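Long-range contact in uncharacterized protein (Starkeya novella, PDB 5I20), which exports a broad range of amino acids, among them threonine, methionine, lysine and glutamate, across the bacterial inner membrane: residues S170-V176 against G231-V237. Numbering follows the deposited sequence.
Sequences SRRFARV and GMKRGDV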
ATOM      1  N   SER A 170      -1.346  12.673  -5.539  1.00 48.71           N
ATOM      2  CA  SER A 170      -2.680  12.847  -4.973  1.00 50.26           C
ATOM      3  C   SER A 170      -2.836  14.224  -4.331  1.00 53.12           C
ATOM      4  O   SER A 170      -3.937  14.778  -4.314  1.00 56.09           O
ATOM      5  CB  SER A 170      -2.984  11.751  -3.949  1.00 45.22           C
ATOM      6  OG  SER A 170      -3.088  10.487  -4.580  1.00 45.11           O
ATOM      7  N   ARG A 171      -1.743  14.781  -3.814  1.00 52.49           N
ATOM      8  CA  ARG A 171      -1.803  16.110  -3.209  1.00 58.06           C
ATOM      9  C   ARG A 171      -2.122  17.175  -4.256  1.00 56.32           C
ATOM     10  O   ARG A 171      -2.747  18.188  -3.950  1.00 58.57           O
ATOM     11  CB  ARG A 171      -0.495  16.450  -2.489  1.00 55.60           C
ATOM     12  CG  ARG A 171      -0.476  17.855  -1.905  1.00 59.46           C
ATOM     13  CD  ARG A 171       0.423  17.957  -0.692  1.00 67.16           C
ATOM     14  NE  ARG A 171      -0.101  17.189   0.431  1.00 75.41           N
ATOM     15  CZ  ARG A 171      -0.135  17.627   1.684  1.00 77.77           C
ATOM     16  NH1 ARG A 171       0.325  18.836   1.980  1.00 81.52           N
ATOM     17  NH2 ARG A 171      -0.630  16.856   2.641  1.00 74.68           N
ATOM     18  N   ARG A 172      -1.704  16.935  -5.494  1.00 59.48           N
ATOM     19  CA  ARG A 172      -2.003  17.846  -6.594  1.00 62.69           C
ATOM     20  C   ARG A 172      -3.509  17.918  -6.838  1.00 64.27           C
ATOM     21  O   ARG A 172      -4.043  18.967  -7.203  1.00 67.75           O
ATOM     22  CB  ARG A 172      -1.264  17.407  -7.865  1.00 71.71           C
ATOM     23  CG  ARG A 172      -1.735  18.073  -9.150  1.00 84.38           C
ATOM     24  CD  ARG A 172      -0.754  17.829 -10.290  1.00 92.07           C
ATOM     25  NE  ARG A 172       0.023  19.027 -10.602  1.00100.41           N
ATOM     26  CZ  ARG A 172       1.026  19.066 -11.474  1.00105.68           C
ATOM     27  NH1 ARG A 172       1.387  17.967 -12.126  1.00106.73           N
ATOM     28  NH2 ARG A 172       1.671  20.203 -11.693  1.00108.36           N
ATOM     29  N   PHE A 173      -4.189  16.799  -6.616  1.00 58.06           N
ATOM     30  CA  PHE A 173      -5.639  16.733  -6.762  1.00 56.24           C
ATOM     31  C   PHE A 173      -6.339  16.906  -5.419  1.00 57.71           C
ATOM     32  O   PHE A 173      -7.368  16.282  -5.168  1.00 61.22           O
ATOM     33  CB  PHE A 173      -6.055  15.402  -7.395  1.00 57.04           C
ATOM     34  CG  PHE A 173      -5.450  15.157  -8.747  1.00 58.86           C
ATOM     35  CD1 PHE A 173      -6.028  15.694  -9.886  1.00 62.16           C
ATOM     36  CD2 PHE A 173      -4.306  14.388  -8.879  1.00 52.60           C
ATOM     37  CE1 PHE A 173      -5.472  15.470 -11.133  1.00 61.13           C
ATOM     38  CE2 PHE A 173      -3.744  14.162 -10.122  1.00 52.53           C
ATOM     39  CZ  PHE A 173      -4.329  14.701 -11.250  1.00 55.11           C
ATOM     40  N   ALA A 174      -5.781  17.755  -4.561  1.00 56.58           N
ATOM     41  CA  ALA A 174      -6.320  17.954  -3.217  1.00 57.81           C
ATOM     42  C   ALA A 174      -7.752  18.497  -3.232  1.00 61.74           C
ATOM     43  O   ALA A 174      -8.505  18.288  -2.281  1.00 66.22           O
ATOM     44  CB  ALA A 174      -5.416  18.882  -2.421  1.00 56.78           C
ATOM     45  N   ARG A 175      -8.129  19.189  -4.302  1.00 58.90           N
ATOM     46  CA  ARG A 175      -9.491  19.704  -4.422  1.00 65.06           C
ATOM     47  C   ARG A 175     -10.492  18.579  -4.679  1.00 63.68           C
ATOM     48  O   ARG A 175     -11.680  18.720  -4.389  1.00 63.45           O
ATOM     49  CB  ARG A 175      -9.581  20.749  -5.537  1.00 66.14           C
ATOM     50  N   VAL A 176     -10.004  17.465  -5.221  1.00 58.15           N
ATOM     51  CA  VAL A 176     -10.863  16.331  -5.550  1.00 62.30           C
ATOM     52  C   VAL A 176     -11.321  15.586  -4.297  1.00 65.87           C
ATOM     53  O   VAL A 176     -10.494  15.146  -3.498  1.00 62.32           O
ATOM     54  CB  VAL A 176     -10.148  15.340  -6.490  1.00 60.23           C
ATOM     55  CG1 VAL A 176     -11.044  14.153  -6.791  1.00 57.63           C
ATOM     56  CG2 VAL A 176      -9.731  16.039  -7.777  1.00 63.33           C
ATOM     57  N   GLY A 231      -4.762  11.420   3.986  1.00 46.41           N
ATOM     58  CA  GLY A 231      -3.403  11.666   4.433  1.00 42.97           C
ATOM     59  C   GLY A 231      -2.525  12.285   3.360  1.00 45.84           C
ATOM     60  O   GLY A 231      -1.698  13.142   3.651  1.00 43.83           O
ATOM     61  N   MET A 232      -2.697  11.852   2.115  1.00 47.35           N
ATOM     62  CA  MET A 232      -1.870  12.360   1.024  1.00 47.65           C
ATOM     63  C   MET A 232      -2.231  13.798   0.659  1.00 50.21           C
ATOM     64  O   MET A 232      -1.369  14.570   0.239  1.00 47.92           O
ATOM     65  CB  MET A 232      -1.993  11.465  -0.218  1.00 45.12           C
ATOM     66  CG  MET A 232      -1.274  10.122  -0.123  1.00 39.71           C
ATOM     67  SD  MET A 232       0.520  10.233   0.094  1.00 58.04           S
ATOM     68  CE  MET A 232       0.674   9.891   1.844  1.00 38.55           C
ATOM     69  N   LYS A 233      -3.502  14.154   0.829  1.00 52.34           N
ATOM     70  CA  LYS A 233      -3.997  15.461   0.400  1.00 51.22           C
ATOM     71  C   LYS A 233      -3.934  16.531   1.485  1.00 52.57           C
ATOM     72  O   LYS A 233      -3.882  17.723   1.181  1.00 54.52           O
ATOM     73  CB  LYS A 233      -5.438  15.336  -0.106  1.00 50.60           C
ATOM     74  CG  LYS A 233      -5.558  14.633  -1.442  1.00 55.83           C
ATOM     75  CD  LYS A 233      -7.008  14.497  -1.875  1.00 55.84           C
ATOM     76  CE  LYS A 233      -7.101  13.797  -3.220  1.00 52.52           C
ATOM     77  NZ  LYS A 233      -8.498  13.424  -3.567  1.00 54.44           N
ATOM     78  N   ARG A 234      -3.946  16.107   2.743  1.00 54.28           N
ATOM     79  CA  ARG A 234      -4.040  17.045   3.859  1.00 56.54           C
ATOM     80  C   ARG A 234      -3.041  16.756   4.970  1.00 53.23           C
ATOM     81  O   ARG A 234      -2.843  17.579   5.861  1.00 53.80           O
ATOM     82  CB  ARG A 234      -5.455  17.030   4.441  1.00 60.54           C
ATOM     83  CG  ARG A 234      -6.506  17.713   3.586  1.00 66.83           C
ATOM     84  CD  ARG A 234      -7.818  16.956   3.674  1.00 74.74           C
ATOM     85  NE  ARG A 234      -8.979  17.839   3.674  1.00 81.32           N
ATOM     86  CZ  ARG A 234     -10.236  17.409   3.703  1.00 83.01           C
ATOM     87  NH1 ARG A 234     -10.491  16.107   3.728  1.00 82.18           N
ATOM     88  NH2 ARG A 234     -11.236  18.280   3.705  1.00 81.16           N
ATOM     89  N   GLY A 235      -2.422  15.583   4.926  1.00 52.12           N
ATOM     90  CA  GLY A 235      -1.499  15.184   5.970  1.00 51.20           C
ATOM     91  C   GLY A 235      -0.049  15.416   5.601  1.00 49.86           C
ATOM     92  O   GLY A 235       0.259  16.121   4.642  1.00 47.15           O
ATOM     93  N   ASP A 236       0.846  14.812   6.374  1.00 51.17           N
ATOM     94  CA  ASP A 236       2.278  14.935   6.143  1.00 45.53           C
ATOM     95  C   ASP A 236       2.770  13.776   5.280  1.00 42.73           C
ATOM     96  O   ASP A 236       3.001  12.673   5.777  1.00 40.12           O
ATOM     97  CB  ASP A 236       3.026  14.975   7.477  1.00 46.21           C
ATOM     98  CG  ASP A 236       4.445  15.483   7.337  1.00 47.75           C
ATOM     99  OD1 ASP A 236       5.048  15.299   6.261  1.00 50.69           O
ATOM    100  OD2 ASP A 236       4.963  16.069   8.309  1.00 49.85           O
ATOM    101  N   VAL A 237       2.937  14.044   3.988  1.00 40.97           N
ATOM    102  CA  VAL A 237       3.330  13.029   3.015  1.00 39.74           C
ATOM    103  C   VAL A 237       4.694  12.396   3.304  1.00 48.89           C
ATOM    104  O   VAL A 237       4.853  11.178   3.195  1.00 50.19           O
ATOM    105  CB  VAL A 237       3.357  13.615   1.587  1.00 40.11           C
ATOM    106  CG1 VAL A 237       3.845  12.575   0.585  1.00 38.99           C
ATOM    107  CG2 VAL A 237       1.981  14.124   1.197  1.00 41.22           C
TER
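Past the end of helix 150-169, residues 170-176 run through two overlapping type I turns, R171 to A174 and F173 to V176, while 231-237 carries the C-terminal part of helix 224-234, the short link and the first residue of helix 237-243. The backbones come closest at R171 and K233, whose CA atoms lie 4.3 Å apart. From there two long basic side chains reach in opposite senses, each to the other segment's backbone. R171 NE donates a nearly straight hydrogen bond to M232 O (2.9 Å), and V237 CG2 lies 3.8 Å from the same NE. K233 extends across the turns, its CG 3.3 Å from S170 O and its CD 3.8 Å from A174 CA, until NZ donates a hydrogen bond to V176 O at 2.6 Å; D229, one turn back on its own helix, pairs with that ammonium in a salt bridge. S170 CB packs on M232 CB at 3.9 Å. F173 stacks with H70 of helix 65-88. D236 takes the N-cap position of helix 237-243, its OD1 making a weak hydrogen bond to L239 N. Two cytoplasmic membrane-helix connections thus meet within the second EamA repeat of this DMT-family exporter, where an arginine from one connection hydrogen-bonds to a carbonyl near the end of the helix leading into the other.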